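Local coordinates for protein proteasome chaperone 3 (Saccharomyces cerevisiae, PDB 2Z5B) that pairs with a second chaperone, POC4, and binds proteasome precursors to help assemble the alpha ring of the yeast 20S proteasome, at residues B[26-34]-B[168-178]; B[113-121]-B[138-146]. All coordinates share one frame; numbering follows the deposited sequence.

Contact 1: B[26-34]-B[168-178]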
loop_
_atom_site.group_PDB
_atom_site.type_symbol
_atom_site.label_atom_id
_atom_site.label_comp_id
_atom_site.label_asym_id
_atom_site.label_seq_id
_atom_site.Cartn_x
_atom_site.Cartn_y
_atom_site.Cartn_z
ATOM N N GLU B 26 8.552 16.374 2.579
ATOM C CA GLU B 26 8.318 15.683 1.315
ATOM C C GLU B 26 7.050 14.832 1.401
ATOM O O GLU B 26 6.883 14.049 2.341
ATOM C CB GLU B 26 9.514 14.796 0.937
ATOM C CG GLU B 26 10.831 15.546 0.681
ATOM C CD GLU B 26 11.957 14.622 0.271
ATOM O OE1 GLU B 26 11.720 13.393 0.188
ATOM O OE2 GLU B 26 13.084 15.117 0.028
ATOM N N LEU B 27 6.155 14.997 0.432
ATOM C CA LEU B 27 4.978 14.134 0.339
ATOM C C LEU B 27 5.160 13.213 -0.848
ATOM O O LEU B 27 5.417 13.672 -1.965
ATOM C CB LEU B 27 3.668 14.931 0.212
ATOM C CG LEU B 27 2.372 14.101 0.323
ATOM C CD1 LEU B 27 2.074 13.739 1.771
ATOM C CD2 LEU B 27 1.160 14.798 -0.304
ATOM N N TYR B 28 5.054 11.912 -0.593
ATOM C CA TYR B 28 5.220 10.899 -1.639
ATOM C C TYR B 28 4.014 9.982 -1.709
ATOM O O TYR B 28 3.608 9.379 -0.710
ATOM C CB TYR B 28 6.492 10.077 -1.434
ATOM C CG TYR B 28 6.674 9.007 -2.493
ATOM C CD1 TYR B 28 7.073 9.343 -3.793
ATOM C CD2 TYR B 28 6.429 7.661 -2.201
ATOM C CE1 TYR B 28 7.226 8.356 -4.773
ATOM C CE2 TYR B 28 6.578 6.681 -3.165
ATOM C CZ TYR B 28 6.967 7.039 -4.447
ATOM O OH TYR B 28 7.111 6.072 -5.406
ATOM N N VAL B 29 3.424 9.916 -2.896
ATOM C CA VAL B 29 2.276 9.074 -3.119
ATOM C C VAL B 29 2.662 8.030 -4.149
ATOM O O VAL B 29 3.390 8.323 -5.119
ATOM C CB VAL B 29 1.062 9.892 -3.540
ATOM C CG1 VAL B 29 -0.123 9.018 -3.710
ATOM C CG2 VAL B 29 0.746 10.961 -2.455
ATOM N N GLN B 30 2.216 6.799 -3.907
ATOM C CA GLN B 30 2.408 5.716 -4.880
ATOM C C GLN B 30 1.216 4.779 -4.809
ATOM O O GLN B 30 0.590 4.601 -3.736
ATOM C CB GLN B 30 3.727 4.974 -4.640
ATOM C CG GLN B 30 4.072 3.876 -5.702
ATOM C CD GLN B 30 3.339 2.562 -5.476
ATOM O OE1 GLN B 30 2.816 2.304 -4.388
ATOM N NE2 GLN B 30 3.289 1.726 -6.504
ATOM N N ALA B 31 0.858 4.213 -5.955
ATOM C CA ALA B 31 -0.271 3.309 -6.012
ATOM C C ALA B 31 -0.014 2.153 -6.962
ATOM O O ALA B 31 0.509 2.337 -8.084
ATOM C CB ALA B 31 -1.529 4.046 -6.401
ATOM N N THR B 32 -0.361 0.962 -6.490
ATOM C CA THR B 32 -0.408 -0.232 -7.327
ATOM C C THR B 32 -1.866 -0.673 -7.435
ATOM O O THR B 32 -2.569 -0.734 -6.432
ATOM C CB THR B 32 0.445 -1.376 -6.724
ATOM O OG1 THR B 32 1.687 -0.845 -6.250
ATOM C CG2 THR B 32 0.743 -2.445 -7.797
ATOM N N HIS B 33 -2.314 -0.972 -8.656
ATOM C CA HIS B 33 -3.703 -1.338 -8.911
ATOM C C HIS B 33 -3.776 -2.831 -9.145
ATOM O O HIS B 33 -2.976 -3.373 -9.919
ATOM C CB HIS B 33 -4.224 -0.622 -10.168
ATOM C CG HIS B 33 -4.372 0.867 -10.004
ATOM N ND1 HIS B 33 -5.278 1.606 -10.733
ATOM C CD2 HIS B 33 -3.736 1.746 -9.197
ATOM C CE1 HIS B 33 -5.191 2.880 -10.387
ATOM N NE2 HIS B 33 -4.269 2.991 -9.447
ATOM N N PHE B 34 -4.754 -3.472 -8.514
ATOM C CA PHE B 34 -4.996 -4.912 -8.659
ATOM C C PHE B 34 -6.440 -5.158 -9.074
ATOM O O PHE B 34 -7.232 -4.215 -9.167
ATOM C CB PHE B 34 -4.736 -5.616 -7.322
ATOM C CG PHE B 34 -3.362 -5.398 -6.786
ATOM C CD1 PHE B 34 -2.314 -6.213 -7.187
ATOM C CD2 PHE B 34 -3.117 -4.383 -5.874
ATOM C CE1 PHE B 34 -1.018 -6.013 -6.685
ATOM C CE2 PHE B 34 -1.830 -4.171 -5.365
ATOM C CZ PHE B 34 -0.781 -4.982 -5.777
ATOM N N PHE B 168 -5.091 19.385 -1.007
ATOM C CA PHE B 168 -3.762 19.226 -1.598
ATOM C C PHE B 168 -3.404 17.756 -1.834
ATOM O O PHE B 168 -2.902 17.406 -2.903
ATOM C CB PHE B 168 -2.694 19.871 -0.714
ATOM C CG PHE B 168 -1.299 19.722 -1.251
ATOM C CD1 PHE B 168 -0.842 20.564 -2.267
ATOM C CD2 PHE B 168 -0.447 18.745 -0.752
ATOM C CE1 PHE B 168 0.456 20.434 -2.776
ATOM C CE2 PHE B 168 0.855 18.604 -1.254
ATOM C CZ PHE B 168 1.298 19.455 -2.259
ATOM N N VAL B 169 -3.629 16.917 -0.822
ATOM C CA VAL B 169 -3.375 15.485 -0.943
ATOM C C VAL B 169 -4.249 14.856 -2.031
ATOM O O VAL B 169 -3.745 14.061 -2.842
ATOM C CB VAL B 169 -3.520 14.733 0.412
ATOM C CG1 VAL B 169 -3.349 13.219 0.220
ATOM C CG2 VAL B 169 -2.490 15.245 1.419
ATOM N N LEU B 170 -5.533 15.218 -2.079
ATOM C CA LEU B 170 -6.416 14.754 -3.161
ATOM C C LEU B 170 -5.888 15.152 -4.550
ATOM O O LEU B 170 -5.836 14.324 -5.453
ATOM C CB LEU B 170 -7.864 15.253 -2.985
ATOM C CG LEU B 170 -8.728 14.620 -1.889
ATOM C CD1 LEU B 170 -10.154 15.246 -1.806
ATOM C CD2 LEU B 170 -8.836 13.109 -2.067
ATOM N N LYS B 171 -5.481 16.411 -4.701
ATOM C CA LYS B 171 -4.841 16.877 -5.938
ATOM C C LYS B 171 -3.593 16.052 -6.307
ATOM O O LYS B 171 -3.395 15.726 -7.459
ATOM C CB LYS B 171 -4.461 18.353 -5.816
ATOM C CG LYS B 171 -3.942 18.944 -7.112
ATOM C CD LYS B 171 -3.716 20.462 -6.994
ATOM C CE LYS B 171 -2.868 20.956 -8.169
ATOM N NZ LYS B 171 -3.508 20.598 -9.467
ATOM N N CYS B 172 -2.768 15.730 -5.325
ATOM C CA CYS B 172 -1.551 14.936 -5.561
ATOM C C CYS B 172 -1.911 13.553 -6.120
ATOM O O CYS B 172 -1.288 13.066 -7.072
ATOM C CB CYS B 172 -0.757 14.799 -4.255
ATOM S SG CYS B 172 0.028 16.320 -3.698
ATOM N N ILE B 173 -2.951 12.945 -5.550
ATOM C CA ILE B 173 -3.397 11.611 -5.947
ATOM C C ILE B 173 -3.940 11.632 -7.372
ATOM O O ILE B 173 -3.594 10.758 -8.175
ATOM C CB ILE B 173 -4.416 11.023 -4.935
ATOM C CG1 ILE B 173 -3.723 10.758 -3.590
ATOM C CG2 ILE B 173 -5.069 9.745 -5.485
ATOM C CD1 ILE B 173 -4.651 10.678 -2.385
ATOM N N LYS B 174 -4.752 12.646 -7.685
ATOM C CA LYS B 174 -5.252 12.889 -9.047
ATOM C C LYS B 174 -4.130 13.192 -10.058
ATOM O O LYS B 174 -4.182 12.722 -11.197
ATOM C CB LYS B 174 -6.297 14.022 -9.049
ATOM C CG LYS B 174 -6.969 14.287 -10.413
ATOM C CD LYS B 174 -8.161 15.242 -10.285
ATOM C CE LYS B 174 -8.559 15.823 -11.637
ATOM N NZ LYS B 174 -7.555 16.817 -12.133
ATOM N N ASP B 175 -3.122 13.959 -9.637
ATOM C CA ASP B 175 -2.012 14.336 -10.510
ATOM C C ASP B 175 -1.095 13.155 -10.825
ATOM O O ASP B 175 -0.450 13.114 -11.875
ATOM C CB ASP B 175 -1.224 15.508 -9.926
ATOM C CG ASP B 175 -1.944 16.832 -10.084
ATOM O OD1 ASP B 175 -2.888 16.920 -10.906
ATOM O OD2 ASP B 175 -1.560 17.791 -9.388
ATOM N N MET B 176 -1.082 12.179 -9.928
ATOM C CA MET B 176 -0.462 10.899 -10.167
ATOM C C MET B 176 -1.052 10.225 -11.418
ATOM O O MET B 176 -0.323 9.562 -12.159
ATOM C CB MET B 176 -0.678 10.027 -8.925
ATOM C CG MET B 176 0.058 8.725 -8.901
ATOM S SD MET B 176 0.238 8.129 -7.207
ATOM C CE MET B 176 -1.417 7.633 -6.793
ATOM N N TYR B 177 -2.343 10.491 -11.663
ATOM C CA TYR B 177 -3.306 9.677 -12.463
ATOM C C TYR B 177 -3.686 8.417 -11.649
ATOM O O TYR B 177 -3.716 7.282 -12.141
ATOM C CB TYR B 177 -2.798 9.411 -13.878
ATOM C CG TYR B 177 -2.524 10.689 -14.675
ATOM C CD1 TYR B 177 -2.549 11.941 -14.055
ATOM C CD2 TYR B 177 -2.180 10.638 -16.025
ATOM C CE1 TYR B 177 -2.279 13.116 -14.762
ATOM C CE2 TYR B 177 -1.891 11.823 -16.746
ATOM C CZ TYR B 177 -1.954 13.045 -16.101
ATOM O OH TYR B 177 -1.684 14.219 -16.785
ATOM N N ALA B 178 -3.990 8.677 -10.382
ATOM C CA ALA B 178 -3.879 7.714 -9.268
ATOM C C ALA B 178 -3.658 6.232 -9.556
ATOM O O ALA B 178 -3.597 5.813 -10.713
ATOM C CB ALA B 178 -5.022 7.886 -8.355
#
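L27, V29, A31 and H33 of strand 26-33 turn to helix 168-176, whose axis crosses the strand at -47° with a closest approach of 8.9 Å. At the start of the strand L27 sends a single branch to the helix: its CD2 sits 3.9 Å from C172 SG, with the F168 ring and V169 CG2 beside it. The F168 and L27 side chains pass one another, running opposite ways, and C172 SG lies over one face of that ring, toward its rim. In the middle, V29 CG1, anti to the backbone N (chi1 -178°), reaches between I173 CG1 at 4.0 Å and M176. The M176 chain crosses V29 at about a right angle and bends at chi3 (72°), which lays CE against both V29 CG1 and A31 CB, each at 3.6 Å. Y177 departs from helical torsions, taking positive phi in a Schellman motif, and the chain turns back, bringing A178 beside A31 and H33. H33 NE2 comes within 3.2 Å of A178 O, while its ring also meets that of Y4 on strand 3-9. Replacing H33 by an alanine removes the imidazole, which would probably leave A178 O without this neighbour and a gap beside Y4. The strand's alternate residues serve the other face of the sheet, where Y28 and Q30 pack on T8 of the POC4 chain. Hydrocarbon and sulfur fill nearly the whole interface, with one close N-to-O approach, at H33, and no clear hydrogen bond crosses it, so shape and apolar burial hold the helix to the sheet.

Contact 2: B[113-121]-B[138-146]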
loop_
_atom_site.group_PDB
_atom_site.type_symbol
_atom_site.label_atom_id
_atom_site.label_comp_id
_atom_site.label_asym_id
_atom_site.label_seq_id
_atom_site.Cartn_x
_atom_site.Cartn_y
_atom_site.Cartn_z
ATOM N N CYS B 113 -10.106 8.990 4.158
ATOM C CA CYS B 113 -10.272 7.718 3.441
ATOM C C CYS B 113 -11.453 7.663 2.492
ATOM O O CYS B 113 -11.319 7.171 1.368
ATOM C CB CYS B 113 -10.339 6.557 4.431
ATOM S SG CYS B 113 -8.803 6.282 5.254
ATOM N N VAL B 114 -12.614 8.159 2.929
ATOM C CA VAL B 114 -13.791 8.166 2.061
ATOM C C VAL B 114 -13.582 9.118 0.889
ATOM O O VAL B 114 -13.994 8.827 -0.230
ATOM C CB VAL B 114 -15.093 8.516 2.837
ATOM C CG1 VAL B 114 -16.154 9.117 1.911
ATOM C CG2 VAL B 114 -15.631 7.282 3.554
ATOM N N GLN B 115 -12.935 10.250 1.150
ATOM C CA GLN B 115 -12.719 11.252 0.105
ATOM C C GLN B 115 -11.758 10.689 -0.929
ATOM O O GLN B 115 -11.988 10.812 -2.142
ATOM C CB GLN B 115 -12.225 12.581 0.691
ATOM C CG GLN B 115 -13.336 13.426 1.392
ATOM C CD GLN B 115 -14.495 13.796 0.471
ATOM O OE1 GLN B 115 -14.333 13.934 -0.752
ATOM N NE2 GLN B 115 -15.676 13.945 1.054
ATOM N N ILE B 116 -10.712 10.016 -0.454
ATOM C CA ILE B 116 -9.777 9.334 -1.367
ATOM C C ILE B 116 -10.523 8.260 -2.152
ATOM O O ILE B 116 -10.417 8.193 -3.377
ATOM C CB ILE B 116 -8.542 8.777 -0.612
ATOM C CG1 ILE B 116 -7.726 9.941 -0.054
ATOM C CG2 ILE B 116 -7.664 7.908 -1.538
ATOM C CD1 ILE B 116 -6.585 9.548 0.852
ATOM N N ALA B 117 -11.322 7.449 -1.453
ATOM C CA ALA B 117 -12.130 6.417 -2.101
ATOM C C ALA B 117 -13.046 6.981 -3.184
ATOM O O ALA B 117 -13.112 6.448 -4.287
ATOM C CB ALA B 117 -12.946 5.653 -1.069
ATOM N N GLU B 118 -13.759 8.058 -2.862
ATOM C CA GLU B 118 -14.665 8.680 -3.823
ATOM C C GLU B 118 -13.923 9.256 -5.033
ATOM O O GLU B 118 -14.408 9.182 -6.158
ATOM C CB GLU B 118 -15.552 9.727 -3.135
ATOM C CG GLU B 118 -16.781 9.098 -2.458
ATOM C CD GLU B 118 -17.701 8.394 -3.451
ATOM O OE1 GLU B 118 -18.488 9.070 -4.136
ATOM O OE2 GLU B 118 -17.647 7.158 -3.563
ATOM N N LEU B 119 -12.737 9.803 -4.797
ATOM C CA LEU B 119 -11.894 10.305 -5.885
ATOM C C LEU B 119 -11.606 9.172 -6.873
ATOM O O LEU B 119 -11.787 9.311 -8.092
ATOM C CB LEU B 119 -10.590 10.908 -5.321
ATOM C CG LEU B 119 -9.631 11.581 -6.313
ATOM C CD1 LEU B 119 -10.223 12.868 -6.880
ATOM C CD2 LEU B 119 -8.289 11.857 -5.660
ATOM N N TYR B 120 -11.177 8.035 -6.335
ATOM C CA TYR B 120 -10.920 6.854 -7.160
ATOM C C TYR B 120 -12.142 6.402 -7.963
ATOM O O TYR B 120 -12.039 6.191 -9.169
ATOM C CB TYR B 120 -10.342 5.721 -6.311
ATOM C CG TYR B 120 -8.840 5.771 -6.264
ATOM C CD1 TYR B 120 -8.075 5.242 -7.310
ATOM C CD2 TYR B 120 -8.182 6.379 -5.205
ATOM C CE1 TYR B 120 -6.677 5.303 -7.288
ATOM C CE2 TYR B 120 -6.790 6.445 -5.170
ATOM C CZ TYR B 120 -6.051 5.904 -6.205
ATOM O OH TYR B 120 -4.690 5.980 -6.151
ATOM N N ARG B 121 -13.296 6.305 -7.301
ATOM C CA ARG B 121 -14.543 5.850 -7.944
ATOM C C ARG B 121 -15.093 6.778 -9.029
ATOM O O ARG B 121 -15.441 6.324 -10.118
ATOM C CB ARG B 121 -15.633 5.587 -6.905
ATOM C CG ARG B 121 -15.217 4.597 -5.835
ATOM C CD ARG B 121 -16.395 3.907 -5.199
ATOM N NE ARG B 121 -17.003 2.910 -6.075
ATOM C CZ ARG B 121 -17.981 2.092 -5.701
ATOM N NH1 ARG B 121 -18.460 2.145 -4.459
ATOM N NH2 ARG B 121 -18.476 1.215 -6.565
ATOM N N GLN B 138 -17.861 -3.450 -7.544
ATOM C CA GLN B 138 -16.445 -3.458 -7.178
ATOM C C GLN B 138 -15.942 -2.142 -6.545
ATOM O O GLN B 138 -15.986 -1.084 -7.182
ATOM C CB GLN B 138 -15.579 -3.833 -8.399
ATOM C CG GLN B 138 -15.837 -2.996 -9.670
ATOM C CD GLN B 138 -14.724 -3.089 -10.706
ATOM O OE1 GLN B 138 -14.838 -2.537 -11.806
ATOM N NE2 GLN B 138 -13.643 -3.787 -10.366
ATOM N N PHE B 139 -15.504 -2.213 -5.284
ATOM C CA PHE B 139 -14.586 -1.204 -4.705
ATOM C C PHE B 139 -13.938 -1.533 -3.356
ATOM O O PHE B 139 -14.606 -1.630 -2.314
ATOM C CB PHE B 139 -15.159 0.221 -4.653
ATOM C CG PHE B 139 -14.095 1.266 -4.441
ATOM C CD1 PHE B 139 -13.303 1.694 -5.511
ATOM C CD2 PHE B 139 -13.845 1.782 -3.171
ATOM C CE1 PHE B 139 -12.295 2.630 -5.321
ATOM C CE2 PHE B 139 -12.843 2.718 -2.974
ATOM C CZ PHE B 139 -12.070 3.151 -4.053
ATOM N N SER B 140 -12.615 -1.635 -3.398
ATOM C CA SER B 140 -11.790 -1.839 -2.226
ATOM C C SER B 140 -10.530 -0.994 -2.396
ATOM O O SER B 140 -9.964 -0.914 -3.494
ATOM C CB SER B 140 -11.439 -3.320 -2.106
ATOM O OG SER B 140 -10.569 -3.560 -1.027
ATOM N N LEU B 141 -10.119 -0.348 -1.311
ATOM C CA LEU B 141 -8.907 0.453 -1.285
ATOM C C LEU B 141 -8.176 0.252 0.025
ATOM O O LEU B 141 -8.735 0.447 1.109
ATOM C CB LEU B 141 -9.240 1.938 -1.521
ATOM C CG LEU B 141 -8.192 3.055 -1.514
ATOM C CD1 LEU B 141 -7.013 2.831 -2.481
ATOM C CD2 LEU B 141 -8.871 4.389 -1.829
ATOM N N LEU B 142 -6.912 -0.131 -0.084
ATOM C CA LEU B 142 -6.026 -0.267 1.060
ATOM C C LEU B 142 -5.091 0.941 1.070
ATOM O O LEU B 142 -4.411 1.213 0.069
ATOM C CB LEU B 142 -5.263 -1.598 0.918
ATOM C CG LEU B 142 -4.739 -2.461 2.068
ATOM C CD1 LEU B 142 -5.660 -2.515 3.259
ATOM C CD2 LEU B 142 -4.478 -3.879 1.547
ATOM N N ILE B 143 -5.105 1.702 2.166
ATOM C CA ILE B 143 -4.311 2.935 2.265
ATOM C C ILE B 143 -3.308 2.833 3.396
ATOM O O ILE B 143 -3.682 2.686 4.558
ATOM C CB ILE B 143 -5.177 4.236 2.450
ATOM C CG1 ILE B 143 -6.227 4.344 1.339
ATOM C CG2 ILE B 143 -4.267 5.484 2.460
ATOM C CD1 ILE B 143 -7.313 5.436 1.553
ATOM N N SER B 144 -2.032 2.900 3.054
ATOM C CA SER B 144 -0.987 2.990 4.060
ATOM C C SER B 144 -0.460 4.412 4.044
ATOM O O SER B 144 -0.090 4.927 2.987
ATOM C CB SER B 144 0.139 1.992 3.784
ATOM O OG SER B 144 -0.319 0.653 3.882
ATOM N N MET B 145 -0.427 5.051 5.205
ATOM C CA MET B 145 -0.035 6.453 5.259
ATOM C C MET B 145 0.642 6.865 6.563
ATOM O O MET B 145 0.587 6.131 7.548
ATOM C CB MET B 145 -1.248 7.356 4.959
ATOM C CG MET B 145 -2.441 7.219 5.912
ATOM S SD MET B 145 -3.858 8.228 5.347
ATOM C CE MET B 145 -3.010 9.578 4.570
ATOM N N SER B 146 1.283 8.032 6.545
ATOM C CA SER B 146 1.807 8.661 7.764
ATOM C C SER B 146 0.683 9.410 8.475
ATOM O O SER B 146 0.082 10.320 7.898
ATOM C CB SER B 146 2.927 9.641 7.418
ATOM O OG SER B 146 3.247 10.488 8.521
#
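Helix 113-121 runs across strand 140-145 at 131°, their axes 9.5 Å apart at closest, with A117 passing nearest L141 (CA to CA 6.8 Å). F139, just before the strand, meets three helix residues. R121 CG stands over one face of its ring in a CH-pi contact, 3.6 Å from the ring centroid, and the rest of the arginine folds back along the phenylalanine: the chain bends at chi3 (74°), setting the guanidinium over F139 CB with its plane only 8° from that of the ring. Y120 CB approaches the ring edge, 3.8 Å from F139 CE1, and A117 CB touches F139 CE2 at 3.5 Å. The contact is a helix laid on one face of the mixed six-stranded sheet, in which strand 140-145 lies between strands 38-44 and 50-56; the opposite face meets the POC4 chain, where S144 OG bonds to Y62 OH of that chain. Deeper in, L141 extends CG anti to its backbone N and places CD2 among I116 CG2, 3.7 Å away, A117 CA and the Y120 ring. I116 and Y120 each cross L141 at about a right angle. One step further along the sheet face, I143 CD1 fits between I116 CG2 at 4.0 Å and C113 SG at 4.1 Å, while V54 of strand 50-56 packs on C113 and A117.

How the contacts relate
Contacts 1 and 2 lay two helices on the same face of one mixed sheet, on different strands, with strand 38-44 between the two strands. Their centres are 11 Å apart, and Y120 of contact 2 joins them: its OH packs against A31 and M176 of contact 1, while L119 touches the backbone of L170. Both are largely buried, but contact 2 lies nearer the middle of the chain, about 4 Å from its centre against 9 Å. Their inner parts are aliphatic and sulfur-containing alike; the differences come at the ends, where contact 1 finishes in a partly exposed histidine beside a backbone carbonyl and contact 2 in an exposed arginine lying on an aromatic ring.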